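Local structure of protein Pcdhgc3 (4ZI8) at residues L82-L87 against P92-T97; G141-L146 against A171-T176; L146-D151 against Q160-S165; V203-D208 against A213-L218. The protein probably mediates calcium-dependent cell adhesion and may help establish specific neuronal connections as a clustered protocadherin, represented here by its first three extracellular cadherin (EC) domains. All blocks are in the same frame, centred on the assembly; numbering follows the deposited sequence. Where two conformers were deposited one is given.

Contact 1. Residues L82-L87 against P92-T97; sequences LDREEL and PSCTVT. With CA (calcium ion), chain P; CA (calcium ion), chain O.
The cadherin calcium-binding motif D83-R84-E85, with L87 after it, packs through R84 and L87 against C94 and V96, on the run into and along strand 95-102. CG of R84 lies 3.7 Å from CB of C94, while L87 CB meets C94 SG at 3.7 Å. With SG anti to the backbone N (chi1 -167°), C94 turns its sulfur to the short helix, where it forms a disulfide with C88. Farther along, CG2 of V96 receives two leucine methyls, L87 CD1 at 4.0 Å and L82 CD2 at 4.1 Å; L87 crosses V96 at about a right angle. The polar side of the motif serves the metals. D83 caps the helix, its OD1 accepting from E85 N and binding one calcium ion at 2.2 Å. E85 OE1 binds that ion at 2.3 Å and also bridges, at 2.8 Å, to a second, which OE2 holds at 2.2 Å. R84 NH2 forms a salt bridge with E85 OE2, and the guanidinium also bonds to G89. E29 and D120 help complete both calcium sites, and V96 packs further on F67 of strand 67-69 and on V115 of strand 107-116, the neighbour of 95-102 in the sheet.

Contact 2. Residues G141-L146 against A171-T176; sequences GTRFPL and ALRVQT
R143 and R173 cross at about a right angle, their guanidinium planes 74° apart, with NH1 of R143 3.8 Å from NH1 of R173 and set obliquely to both groups. The amide of Q175 stands almost perpendicular to the R143 guanidinium, at 86°, and brings its NE2 to 3.9 Å from R143 NH1. None of these nitrogens bonds to another across the contact. What gathers two of them is a carboxylate on the strand between: E185 OE2 takes a salt bridge from R143 NH1 and a hydrogen bond from Q175 NE2. The charge of E185 would therefore be expected to offset part of the repulsion between the two arginines by neutralising R143. R143 gets there by a bend at chi3 (-70°), whereas R173 runs extended from CG to NE. At the other end the chemistry turns apolar, as L146 CD1 touches L172 CD1 at 4.0 Å, the two leucines crossing at a slant. The contact thus has a polar surface side and an apolar inner side. P145 packs on N320 of the second subunit. The two edge strands 143-145 and 170-176 share no backbone bond here, because strand 182-188 runs between them and pairs with both. L172 continues inward onto Y162 and L164 of strand 159-164, while F144 packs on L132 and I134 of strand 130-135.

Contact 3. Residues L146-D151 against Q160-S165; sequences LESAHD and QTYELS. With CA (calcium ion), chain N.
S148 and A149 lead the loop after strand 143-145 past the hydroxyl end of Y162, which rises from strand 159-164. At S148 the approach is made by the backbone, with CA 3.5 Å from Y162 OH; its own hydroxyl OG is engaged by NH2 of R177. One residue on, A149 supplies the central bond: its N donates to Y162 OH at 2.9 Å and 166°, a nearly straight bond that reaches the ring at its edge, in the ring plane. The methyl of A149 completes the fit, CB lying 4.1 Å from CE2 of the ring. Y162 presents this edge because its CG lies anti to the carbonyl carbon (chi1 -67°) and its ring is turned at chi2 92°. The segment then ends at D151, whose two carboxylate oxygens both hold a calcium ion, OD1 at 2.5 Å and OD2 at 2.4 Å; D153, N119, N121, N157 and D208 complete this site. Along the strand 160-165, Q160 and T161 together face L207 in a classic beta bulge, just before the tyrosine. The chemistry is that of one buried hydroxyl used twice. Y162 OH accepts from A149 N and also bonds to the carbonyl oxygen of K182, which can only accept, so the phenol ties the loop to strand 182-188 as well as to its own strand. Such a bridge satisfies a buried backbone N-H that lies in a loop without strand pairing here, and it helps to set the course of the chain two residues ahead of a calcium ligand.

Contact 4. Residues V203-D208 against A213-L218; sequences VLTALD and ARSATL. With CA (calcium ion), chain N.
L204 and L218 exchange the first pair of backbone hydrogen bonds of this antiparallel hairpin, whose strands run 161° apart. L204 N gives to L218 O at 3.0 Å, and L218 N returns to L204 O at 2.7 Å. A206 and A216 repeat the pattern: A206 N bonds A216 O at 2.8 Å and A216 N bonds A206 O at 2.9 Å. The carbonyl of A206 also receives a CA-H...O contact from S215 CA at 3.0 Å. Near the turn the pairing changes character. D208 N still gives to R214 O at 3.0 Å, but the return bond is taken by a side chain, R214 N donating to D208 OD1 at 2.8 Å and 168°, from above the carboxylate plane. A chi1 of 67° sets this carboxylate between the backbone N and the carbonyl carbon. Its OD1 accepts again from G210 N, and its OD2 binds calcium at 2.5 Å, so both oxygens are employed. The R214 guanidinium instead bonds to N122 OD1 and N119 O, in the linker from the first domain. T205 and T217 form a non-hydrogen-bonded pair, their side chains side by side. On the other face, L204 and L218 pack on F125, and A206 on Y162. Strand 159-164 pairs with the far edge of 199-208, while 215-225 continues the sheet to strand 130-135.

How the contacts relate
From the N terminus, contact 1 comes first, closing a short loop in the first cadherin domain beside its calcium junction with the second. The other three lie in that second domain. Contact 2 joins 141-146 to 171-176, and contact 3 is nested inside the loop it closes, sharing L146 with it. Contact 4 follows in series as a beta hairpin. Contacts 2 and 3 meet where L172 packs on the strand of Y162, so the two sheets are brought together; L172 and L146 also reach L204 of contact 4. Contacts 3 and 4 lie on neighbouring strands of one sheet, 159-164 and 199-208, and converge on a single calcium ion, through D151 and D208.

Contact 1. Residues L82-L87 against P92-T97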
loop_
_atom_site.group_PDB
_atom_site.type_symbol
_atom_site.label_atom_id
_atom_site.label_comp_id
_atom_site.label_asym_id
_atom_site.label_seq_id
_atom_site.Cartn_x
_atom_site.Cartn_y
_atom_site.Cartn_z
ATOM N N LEU B 82 -13.574 -37.472 27.644
ATOM C CA LEU B 82 -13.135 -36.300 28.393
ATOM C C LEU B 82 -12.192 -35.529 27.492
ATOM O O LEU B 82 -11.001 -35.853 27.426
ATOM C CB LEU B 82 -12.427 -36.693 29.694
ATOM C CG LEU B 82 -13.341 -37.284 30.774
ATOM C CD1 LEU B 82 -12.543 -38.255 31.634
ATOM C CD2 LEU B 82 -13.869 -36.149 31.611
ATOM N N ASP B 83 -12.738 -34.559 26.761
ATOM C CA ASP B 83 -11.947 -33.713 25.873
ATOM C C ASP B 83 -11.719 -32.415 26.589
ATOM O O ASP B 83 -12.650 -31.604 26.725
ATOM C CB ASP B 83 -12.678 -33.496 24.547
ATOM C CG ASP B 83 -12.017 -32.458 23.673
ATOM O OD1 ASP B 83 -10.796 -32.194 23.800
ATOM O OD2 ASP B 83 -12.747 -31.917 22.823
ATOM N N ARG B 84 -10.504 -32.238 27.099
ATOM C CA ARG B 84 -10.165 -31.039 27.844
ATOM C C ARG B 84 -10.482 -29.786 27.006
ATOM O O ARG B 84 -10.887 -28.775 27.563
ATOM C CB ARG B 84 -8.680 -31.068 28.279
ATOM C CG ARG B 84 -8.274 -30.035 29.360
ATOM C CD ARG B 84 -6.865 -29.489 29.121
ATOM N NE ARG B 84 -6.801 -28.808 27.835
ATOM C CZ ARG B 84 -7.275 -27.589 27.614
ATOM N NH1 ARG B 84 -7.802 -26.879 28.600
ATOM N NH2 ARG B 84 -7.217 -27.075 26.408
ATOM N N GLU B 85 -10.332 -29.840 25.678
ATOM C CA GLU B 85 -10.559 -28.638 24.889
ATOM C C GLU B 85 -12.012 -28.201 24.988
ATOM O O GLU B 85 -12.294 -27.008 25.139
ATOM C CB GLU B 85 -10.148 -28.841 23.408
ATOM C CG GLU B 85 -8.646 -28.664 23.184
ATOM C CD GLU B 85 -7.826 -29.791 23.809
ATOM O OE1 GLU B 85 -8.112 -30.965 23.527
ATOM O OE2 GLU B 85 -6.883 -29.525 24.577
ATOM N N GLU B 86 -12.927 -29.156 24.906
ATOM C CA GLU B 86 -14.351 -28.877 25.053
ATOM C C GLU B 86 -14.711 -28.465 26.463
ATOM O O GLU B 86 -15.557 -27.601 26.673
ATOM C CB GLU B 86 -15.182 -30.098 24.693
ATOM C CG GLU B 86 -16.675 -29.810 24.684
ATOM C CD GLU B 86 -17.488 -31.076 24.519
ATOM O OE1 GLU B 86 -16.964 -32.173 24.805
ATOM O OE2 GLU B 86 -18.647 -30.982 24.097
ATOM N N LEU B 87 -14.086 -29.110 27.432
ATOM C CA LEU B 87 -14.466 -28.915 28.831
ATOM C C LEU B 87 -14.090 -27.533 29.307
ATOM O O LEU B 87 -14.895 -26.846 29.964
ATOM C CB LEU B 87 -13.791 -29.961 29.708
ATOM C CG LEU B 87 -14.406 -31.366 29.674
ATOM C CD1 LEU B 87 -13.493 -32.402 30.318
ATOM C CD2 LEU B 87 -15.690 -31.308 30.433
ATOM N N PRO B 92 -6.115 -22.693 32.105
ATOM C CA PRO B 92 -4.865 -23.421 32.336
ATOM C C PRO B 92 -5.052 -24.686 33.162
ATOM O O PRO B 92 -4.179 -25.556 33.139
ATOM C CB PRO B 92 -4.011 -22.404 33.081
ATOM C CG PRO B 92 -5.007 -21.576 33.811
ATOM C CD PRO B 92 -6.148 -21.422 32.840
ATOM N N SER B 93 -6.159 -24.797 33.887
ATOM C CA SER B 93 -6.458 -26.027 34.614
ATOM C C SER B 93 -7.906 -26.448 34.407
ATOM O O SER B 93 -8.797 -25.602 34.284
ATOM C CB SER B 93 -6.167 -25.867 36.110
ATOM O OG SER B 93 -7.199 -25.156 36.767
ATOM N N CYS B 94 -8.125 -27.761 34.394
ATOM C CA CYS B 94 -9.419 -28.331 34.107
ATOM C C CYS B 94 -9.830 -29.409 35.126
ATOM O O CYS B 94 -9.266 -30.484 35.145
ATOM C CB CYS B 94 -9.402 -28.945 32.728
ATOM S SG CYS B 94 -11.000 -29.345 32.088
ATOM N N THR B 95 -10.840 -29.129 35.919
ATOM C CA THR B 95 -11.280 -30.076 36.957
ATOM C C THR B 95 -12.729 -30.404 36.721
ATOM O O THR B 95 -13.548 -29.493 36.570
ATOM C CB THR B 95 -11.132 -29.493 38.352
ATOM O OG1 THR B 95 -9.770 -29.135 38.562
ATOM C CG2 THR B 95 -11.557 -30.513 39.426
ATOM N N VAL B 96 -13.052 -31.685 36.641
ATOM C CA VAL B 96 -14.439 -32.087 36.570
ATOM C C VAL B 96 -14.888 -32.419 38.007
ATOM O O VAL B 96 -14.212 -33.172 38.686
ATOM C CB VAL B 96 -14.628 -33.313 35.679
ATOM C CG1 VAL B 96 -16.052 -33.874 35.782
ATOM C CG2 VAL B 96 -14.290 -32.987 34.218
ATOM N N THR B 97 -15.983 -31.850 38.478
ATOM C CA THR B 97 -16.456 -32.213 39.811
ATOM C C THR B 97 -17.674 -33.106 39.682
ATOM O O THR B 97 -18.421 -33.046 38.695
ATOM C CB THR B 97 -16.788 -30.992 40.647
ATOM O OG1 THR B 97 -17.840 -30.265 40.000
ATOM C CG2 THR B 97 -15.568 -30.095 40.758
HETATM CA CA CA P . -8.808 -33.107 23.390
HETATM CA CA CA O . -5.403 -31.164 24.302
HETATM O O HOH W 1 -9.271 -32.683 21.063
#

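Contact 2. Residues G141-L146 against A171-T176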
loop_
_atom_site.group_PDB
_atom_site.type_symbol
_atom_site.label_atom_id
_atom_site.label_comp_id
_atom_site.label_asym_id
_atom_site.label_seq_id
_atom_site.Cartn_x
_atom_site.Cartn_y
_atom_site.Cartn_z
ATOM N N GLY B 141 11.098 -2.770 4.590
ATOM C CA GLY B 141 10.857 -2.356 5.958
ATOM C C GLY B 141 9.370 -2.374 6.201
ATOM O O GLY B 141 8.892 -2.415 7.340
ATOM N N THR B 142 8.634 -2.358 5.100
ATOM C CA THR B 142 7.186 -2.450 5.150
ATOM C C THR B 142 6.773 -3.818 5.696
ATOM O O THR B 142 7.394 -4.855 5.396
ATOM C CB THR B 142 6.591 -2.191 3.747
ATOM O OG1 THR B 142 6.994 -0.896 3.308
ATOM C CG2 THR B 142 5.083 -2.240 3.757
ATOM N N ARG B 143 5.746 -3.830 6.530
ATOM C CA ARG B 143 5.318 -5.089 7.144
ATOM C C ARG B 143 3.887 -5.428 6.748
ATOM O O ARG B 143 3.073 -4.541 6.489
ATOM C CB ARG B 143 5.486 -5.004 8.664
ATOM C CG ARG B 143 6.927 -4.699 9.050
ATOM C CD ARG B 143 7.181 -4.780 10.532
ATOM N NE ARG B 143 6.538 -3.694 11.250
ATOM C CZ ARG B 143 6.514 -3.592 12.574
ATOM N NH1 ARG B 143 7.104 -4.522 13.322
ATOM N NH2 ARG B 143 5.898 -2.565 13.146
ATOM N N PHE B 144 3.597 -6.718 6.662
ATOM C CA PHE B 144 2.311 -7.211 6.218
ATOM C C PHE B 144 1.851 -8.245 7.209
ATOM O O PHE B 144 2.484 -9.273 7.343
ATOM C CB PHE B 144 2.424 -7.820 4.828
ATOM C CG PHE B 144 3.051 -6.897 3.831
ATOM C CD1 PHE B 144 4.428 -6.793 3.736
ATOM C CD2 PHE B 144 2.260 -6.107 3.011
ATOM C CE1 PHE B 144 5.018 -5.913 2.825
ATOM C CE2 PHE B 144 2.831 -5.238 2.102
ATOM C CZ PHE B 144 4.217 -5.144 2.005
ATOM N N PRO B 145 0.769 -7.971 7.929
ATOM C CA PRO B 145 0.276 -8.976 8.878
ATOM C C PRO B 145 -0.323 -10.173 8.141
ATOM O O PRO B 145 -0.967 -10.023 7.102
ATOM C CB PRO B 145 -0.791 -8.230 9.673
ATOM C CG PRO B 145 -0.566 -6.779 9.393
ATOM C CD PRO B 145 0.031 -6.703 8.008
ATOM N N LEU B 146 -0.077 -11.357 8.675
ATOM C CA LEU B 146 -0.585 -12.595 8.110
ATOM C C LEU B 146 -1.695 -13.166 9.005
ATOM O O LEU B 146 -1.777 -12.802 10.182
ATOM C CB LEU B 146 0.552 -13.592 7.964
ATOM C CG LEU B 146 1.700 -13.116 7.068
ATOM C CD1 LEU B 146 2.817 -14.141 7.034
ATOM C CD2 LEU B 146 1.185 -12.809 5.669
ATOM N N ALA B 171 11.464 -11.437 5.269
ATOM C CA ALA B 171 11.738 -12.124 6.534
ATOM C C ALA B 171 10.430 -12.248 7.310
ATOM O O ALA B 171 9.430 -11.620 6.947
ATOM C CB ALA B 171 12.793 -11.392 7.354
ATOM N N LEU B 172 10.432 -13.076 8.352
ATOM C CA LEU B 172 9.251 -13.266 9.199
ATOM C C LEU B 172 9.497 -12.705 10.582
ATOM O O LEU B 172 10.564 -12.922 11.152
ATOM C CB LEU B 172 8.887 -14.745 9.316
ATOM C CG LEU B 172 7.440 -15.010 9.767
ATOM C CD1 LEU B 172 6.471 -14.574 8.670
ATOM C CD2 LEU B 172 7.198 -16.483 10.128
ATOM N N ARG B 173 8.529 -11.981 11.133
ATOM C CA ARG B 173 8.559 -11.681 12.574
ATOM C C ARG B 173 7.389 -12.309 13.277
ATOM O O ARG B 173 6.303 -12.363 12.725
ATOM C CB ARG B 173 8.548 -10.190 12.830
ATOM C CG ARG B 173 9.712 -9.565 12.206
ATOM C CD ARG B 173 9.890 -8.175 12.653
ATOM N NE ARG B 173 11.128 -7.673 12.076
ATOM C CZ ARG B 173 11.519 -6.411 12.171
ATOM N NH1 ARG B 173 10.756 -5.540 12.820
ATOM N NH2 ARG B 173 12.664 -6.030 11.630
ATOM N N VAL B 174 7.601 -12.790 14.492
ATOM C CA VAL B 174 6.492 -13.316 15.265
ATOM C C VAL B 174 6.276 -12.368 16.427
ATOM O O VAL B 174 7.210 -12.067 17.176
ATOM C CB VAL B 174 6.758 -14.743 15.749
ATOM C CG1 VAL B 174 5.589 -15.257 16.586
ATOM C CG2 VAL B 174 6.981 -15.655 14.559
ATOM N N GLN B 175 5.064 -11.844 16.546
ATOM C CA GLN B 175 4.762 -10.882 17.593
ATOM C C GLN B 175 3.863 -11.538 18.626
ATOM O O GLN B 175 3.062 -12.411 18.300
ATOM C CB GLN B 175 4.088 -9.634 17.014
ATOM C CG GLN B 175 4.849 -8.979 15.864
ATOM C CD GLN B 175 6.137 -8.327 16.325
ATOM O OE1 GLN B 175 6.413 -8.250 17.527
ATOM N NE2 GLN B 175 6.933 -7.853 15.373
ATOM N N THR B 176 4.025 -11.163 19.883
ATOM C CA THR B 176 3.128 -11.684 20.892
ATOM C C THR B 176 2.263 -10.532 21.384
ATOM O O THR B 176 2.783 -9.494 21.801
ATOM C CB THR B 176 3.885 -12.360 22.049
ATOM O OG1 THR B 176 4.609 -13.489 21.542
ATOM C CG2 THR B 176 2.904 -12.883 23.079
#

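Contact 3. Residues L146-D151 against Q160-S165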
loop_
_atom_site.group_PDB
_atom_site.type_symbol
_atom_site.label_atom_id
_atom_site.label_comp_id
_atom_site.label_asym_id
_atom_site.label_seq_id
_atom_site.Cartn_x
_atom_site.Cartn_y
_atom_site.Cartn_z
ATOM N N LEU B 146 -0.077 -11.357 8.675
ATOM C CA LEU B 146 -0.585 -12.595 8.110
ATOM C C LEU B 146 -1.695 -13.166 9.005
ATOM O O LEU B 146 -1.777 -12.802 10.182
ATOM C CB LEU B 146 0.552 -13.592 7.964
ATOM C CG LEU B 146 1.700 -13.116 7.068
ATOM C CD1 LEU B 146 2.817 -14.141 7.034
ATOM C CD2 LEU B 146 1.185 -12.809 5.669
ATOM N N GLU B 147 -2.542 -14.042 8.455
ATOM C CA GLU B 147 -3.596 -14.690 9.242
ATOM C C GLU B 147 -2.984 -15.395 10.445
ATOM O O GLU B 147 -1.917 -15.996 10.319
ATOM C CB GLU B 147 -4.370 -15.710 8.402
ATOM C CG GLU B 147 -4.894 -15.192 7.094
ATOM C CD GLU B 147 -6.338 -14.760 7.174
ATOM O OE1 GLU B 147 -6.915 -14.783 8.294
ATOM O OE2 GLU B 147 -6.894 -14.411 6.109
ATOM N N SER B 148 -3.651 -15.317 11.593
ATOM C CA SER B 148 -3.203 -16.007 12.803
ATOM C C SER B 148 -3.654 -17.459 12.818
ATOM O O SER B 148 -4.747 -17.773 12.359
ATOM C CB SER B 148 -3.762 -15.341 14.055
ATOM O OG SER B 148 -3.323 -14.009 14.185
ATOM N N ALA B 149 -2.836 -18.331 13.378
ATOM C CA ALA B 149 -3.277 -19.683 13.661
ATOM C C ALA B 149 -3.731 -19.752 15.104
ATOM O O ALA B 149 -3.301 -18.943 15.930
ATOM C CB ALA B 149 -2.171 -20.665 13.426
ATOM N N HIS B 150 -4.585 -20.723 15.397
ATOM C CA HIS B 150 -4.994 -21.002 16.767
ATOM C C HIS B 150 -4.720 -22.476 17.077
ATOM O O HIS B 150 -4.874 -23.320 16.213
ATOM C CB HIS B 150 -6.471 -20.679 16.964
ATOM C CG HIS B 150 -6.971 -20.985 18.340
ATOM N ND1 HIS B 150 -6.423 -20.422 19.474
ATOM C CD2 HIS B 150 -7.958 -21.814 18.768
ATOM C CE1 HIS B 150 -7.052 -20.887 20.541
ATOM N NE2 HIS B 150 -7.991 -21.724 20.139
ATOM N N ASP B 151 -4.307 -22.771 18.299
ATOM C CA ASP B 151 -4.122 -24.150 18.763
ATOM C C ASP B 151 -4.893 -24.257 20.072
ATOM O O ASP B 151 -4.608 -23.512 21.009
ATOM C CB ASP B 151 -2.638 -24.459 18.966
ATOM C CG ASP B 151 -2.341 -25.940 19.193
ATOM O OD1 ASP B 151 -3.009 -26.608 20.019
ATOM O OD2 ASP B 151 -1.401 -26.433 18.528
ATOM N N GLN B 160 3.259 -21.912 19.564
ATOM C CA GLN B 160 4.517 -21.358 20.046
ATOM C C GLN B 160 5.223 -20.442 19.028
ATOM O O GLN B 160 5.839 -19.434 19.408
ATOM C CB GLN B 160 5.475 -22.481 20.439
ATOM C CG GLN B 160 4.954 -23.309 21.637
ATOM C CD GLN B 160 4.539 -22.470 22.834
ATOM O OE1 GLN B 160 5.257 -21.555 23.250
ATOM N NE2 GLN B 160 3.366 -22.780 23.400
ATOM N N THR B 161 5.187 -20.801 17.753
ATOM C CA THR B 161 5.928 -19.984 16.810
ATOM C C THR B 161 5.454 -20.191 15.391
ATOM O O THR B 161 4.545 -20.995 15.151
ATOM C CB THR B 161 7.439 -20.254 16.912
ATOM O OG1 THR B 161 8.139 -19.163 16.292
ATOM C CG2 THR B 161 7.826 -21.565 16.246
ATOM N N TYR B 162 6.036 -19.413 14.473
ATOM C CA TYR B 162 5.737 -19.497 13.049
ATOM C C TYR B 162 7.037 -19.567 12.291
ATOM O O TYR B 162 8.048 -19.022 12.752
ATOM C CB TYR B 162 4.961 -18.276 12.556
ATOM C CG TYR B 162 3.539 -18.072 13.061
ATOM C CD1 TYR B 162 3.297 -17.303 14.192
ATOM C CD2 TYR B 162 2.445 -18.573 12.352
ATOM C CE1 TYR B 162 2.003 -17.072 14.647
ATOM C CE2 TYR B 162 1.141 -18.330 12.785
ATOM C CZ TYR B 162 0.932 -17.580 13.941
ATOM O OH TYR B 162 -0.337 -17.325 14.399
ATOM N N GLU B 163 7.024 -20.236 11.143
ATOM C CA GLU B 163 8.174 -20.256 10.268
ATOM C C GLU B 163 7.697 -19.913 8.876
ATOM O O GLU B 163 6.529 -20.144 8.533
ATOM C CB GLU B 163 8.870 -21.608 10.276
ATOM C CG GLU B 163 9.412 -21.950 11.625
ATOM C CD GLU B 163 10.183 -23.241 11.645
ATOM O OE1 GLU B 163 10.008 -24.061 10.716
ATOM O OE2 GLU B 163 10.980 -23.429 12.586
ATOM N N LEU B 164 8.608 -19.362 8.083
ATOM C CA LEU B 164 8.296 -18.941 6.732
ATOM C C LEU B 164 9.209 -19.662 5.755
ATOM O O LEU B 164 10.397 -19.838 6.009
ATOM C CB LEU B 164 8.432 -17.426 6.597
ATOM C CG LEU B 164 8.028 -16.830 5.251
ATOM C CD1 LEU B 164 6.507 -16.940 5.032
ATOM C CD2 LEU B 164 8.540 -15.374 5.146
ATOM N N SER B 165 8.641 -20.113 4.643
ATOM C CA SER B 165 9.431 -20.745 3.608
ATOM C C SER B 165 10.585 -19.851 3.125
ATOM O O SER B 165 10.487 -18.622 3.084
ATOM C CB SER B 165 8.529 -21.098 2.426
ATOM O OG SER B 165 7.830 -19.936 2.026
HETATM CA CA CA N . -1.320 -28.396 19.952
#

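Contact 4. Residues V203-D208 against A213-L218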
loop_
_atom_site.group_PDB
_atom_site.type_symbol
_atom_site.label_atom_id
_atom_site.label_comp_id
_atom_site.label_asym_id
_atom_site.label_seq_id
_atom_site.Cartn_x
_atom_site.Cartn_y
_atom_site.Cartn_z
ATOM N N VAL B 203 4.942 -20.064 2.040
ATOM C CA VAL B 203 4.211 -20.900 2.953
ATOM C C VAL B 203 4.541 -20.481 4.385
ATOM O O VAL B 203 5.668 -20.464 4.760
ATOM C CB VAL B 203 4.481 -22.407 2.813
ATOM C CG1 VAL B 203 3.641 -23.187 3.792
ATOM C CG2 VAL B 203 4.173 -22.881 1.420
ATOM N N LEU B 204 3.518 -20.119 5.135
ATOM C CA LEU B 204 3.616 -19.838 6.557
ATOM C C LEU B 204 3.239 -21.103 7.332
ATOM O O LEU B 204 2.162 -21.677 7.117
ATOM C CB LEU B 204 2.684 -18.696 6.965
ATOM C CG LEU B 204 2.618 -18.279 8.441
ATOM C CD1 LEU B 204 3.901 -17.638 8.848
ATOM C CD2 LEU B 204 1.411 -17.362 8.727
ATOM N N THR B 205 4.133 -21.525 8.211
ATOM C CA THR B 205 3.905 -22.693 9.064
ATOM C C THR B 205 3.684 -22.264 10.510
ATOM O O THR B 205 4.499 -21.541 11.063
ATOM C CB THR B 205 5.073 -23.650 8.985
ATOM O OG1 THR B 205 5.157 -24.151 7.655
ATOM C CG2 THR B 205 4.884 -24.822 9.949
ATOM N N ALA B 206 2.565 -22.669 11.105
ATOM C CA ALA B 206 2.366 -22.445 12.535
ATOM C C ALA B 206 2.722 -23.719 13.296
ATOM O O ALA B 206 2.344 -24.807 12.857
ATOM C CB ALA B 206 0.957 -22.054 12.812
ATOM N N LEU B 207 3.475 -23.584 14.391
ATOM C CA LEU B 207 3.919 -24.742 15.186
ATOM C C LEU B 207 3.562 -24.603 16.665
ATOM O O LEU B 207 3.693 -23.525 17.253
ATOM C CB LEU B 207 5.426 -24.926 15.083
ATOM C CG LEU B 207 5.976 -25.132 13.674
ATOM C CD1 LEU B 207 7.091 -24.104 13.409
ATOM C CD2 LEU B 207 6.506 -26.540 13.502
ATOM N N ASP B 208 3.149 -25.703 17.275
ATOM C CA ASP B 208 2.953 -25.677 18.707
ATOM C C ASP B 208 4.273 -26.114 19.344
ATOM O O ASP B 208 5.268 -26.289 18.643
ATOM C CB ASP B 208 1.736 -26.531 19.141
ATOM C CG ASP B 208 1.913 -28.037 18.933
ATOM O OD1 ASP B 208 3.034 -28.573 18.850
ATOM O OD2 ASP B 208 0.866 -28.714 18.889
ATOM N N ALA B 213 6.645 -31.117 17.426
ATOM C CA ALA B 213 5.804 -29.965 17.230
ATOM C C ALA B 213 4.744 -30.335 16.200
ATOM O O ALA B 213 5.072 -30.926 15.167
ATOM C CB ALA B 213 6.632 -28.779 16.749
ATOM N N ARG B 214 3.493 -29.985 16.454
ATOM C CA ARG B 214 2.461 -30.168 15.461
ATOM C C ARG B 214 2.346 -28.870 14.707
ATOM O O ARG B 214 2.684 -27.827 15.233
ATOM C CB ARG B 214 1.129 -30.548 16.101
ATOM C CG ARG B 214 1.272 -31.821 16.955
ATOM C CD ARG B 214 -0.043 -32.275 17.597
ATOM N NE ARG B 214 -0.948 -32.672 16.543
ATOM C CZ ARG B 214 -1.831 -33.654 16.633
ATOM N NH1 ARG B 214 -2.589 -33.893 15.577
ATOM N NH2 ARG B 214 -1.963 -34.370 17.758
ATOM N N SER B 215 1.849 -28.927 13.492
ATOM C CA SER B 215 1.880 -27.734 12.661
ATOM C C SER B 215 0.682 -27.609 11.737
ATOM O O SER B 215 -0.068 -28.555 11.523
ATOM C CB SER B 215 3.172 -27.717 11.849
ATOM O OG SER B 215 3.265 -28.846 10.983
ATOM N N ALA B 216 0.498 -26.402 11.204
ATOM C CA ALA B 216 -0.444 -26.133 10.135
ATOM C C ALA B 216 0.293 -25.239 9.134
ATOM O O ALA B 216 1.237 -24.543 9.508
ATOM C CB ALA B 216 -1.703 -25.435 10.659
ATOM N N THR B 217 -0.169 -25.240 7.891
ATOM C CA THR B 217 0.403 -24.378 6.867
ATOM C C THR B 217 -0.627 -23.453 6.248
ATOM O O THR B 217 -1.826 -23.784 6.135
ATOM C CB THR B 217 1.046 -25.194 5.758
ATOM O OG1 THR B 217 0.119 -26.186 5.315
ATOM C CG2 THR B 217 2.285 -25.882 6.274
ATOM N N LEU B 218 -0.145 -22.301 5.786
ATOM C CA LEU B 218 -0.989 -21.370 5.095
ATOM C C LEU B 218 -0.271 -20.918 3.810
ATOM O O LEU B 218 0.741 -20.248 3.890
ATOM C CB LEU B 218 -1.311 -20.185 5.996
ATOM C CG LEU B 218 -2.216 -19.097 5.422
ATOM C CD1 LEU B 218 -3.620 -19.577 5.196
ATOM C CD2 LEU B 218 -2.217 -17.892 6.323
HETATM CA CA CA N . -1.320 -28.396 19.952
#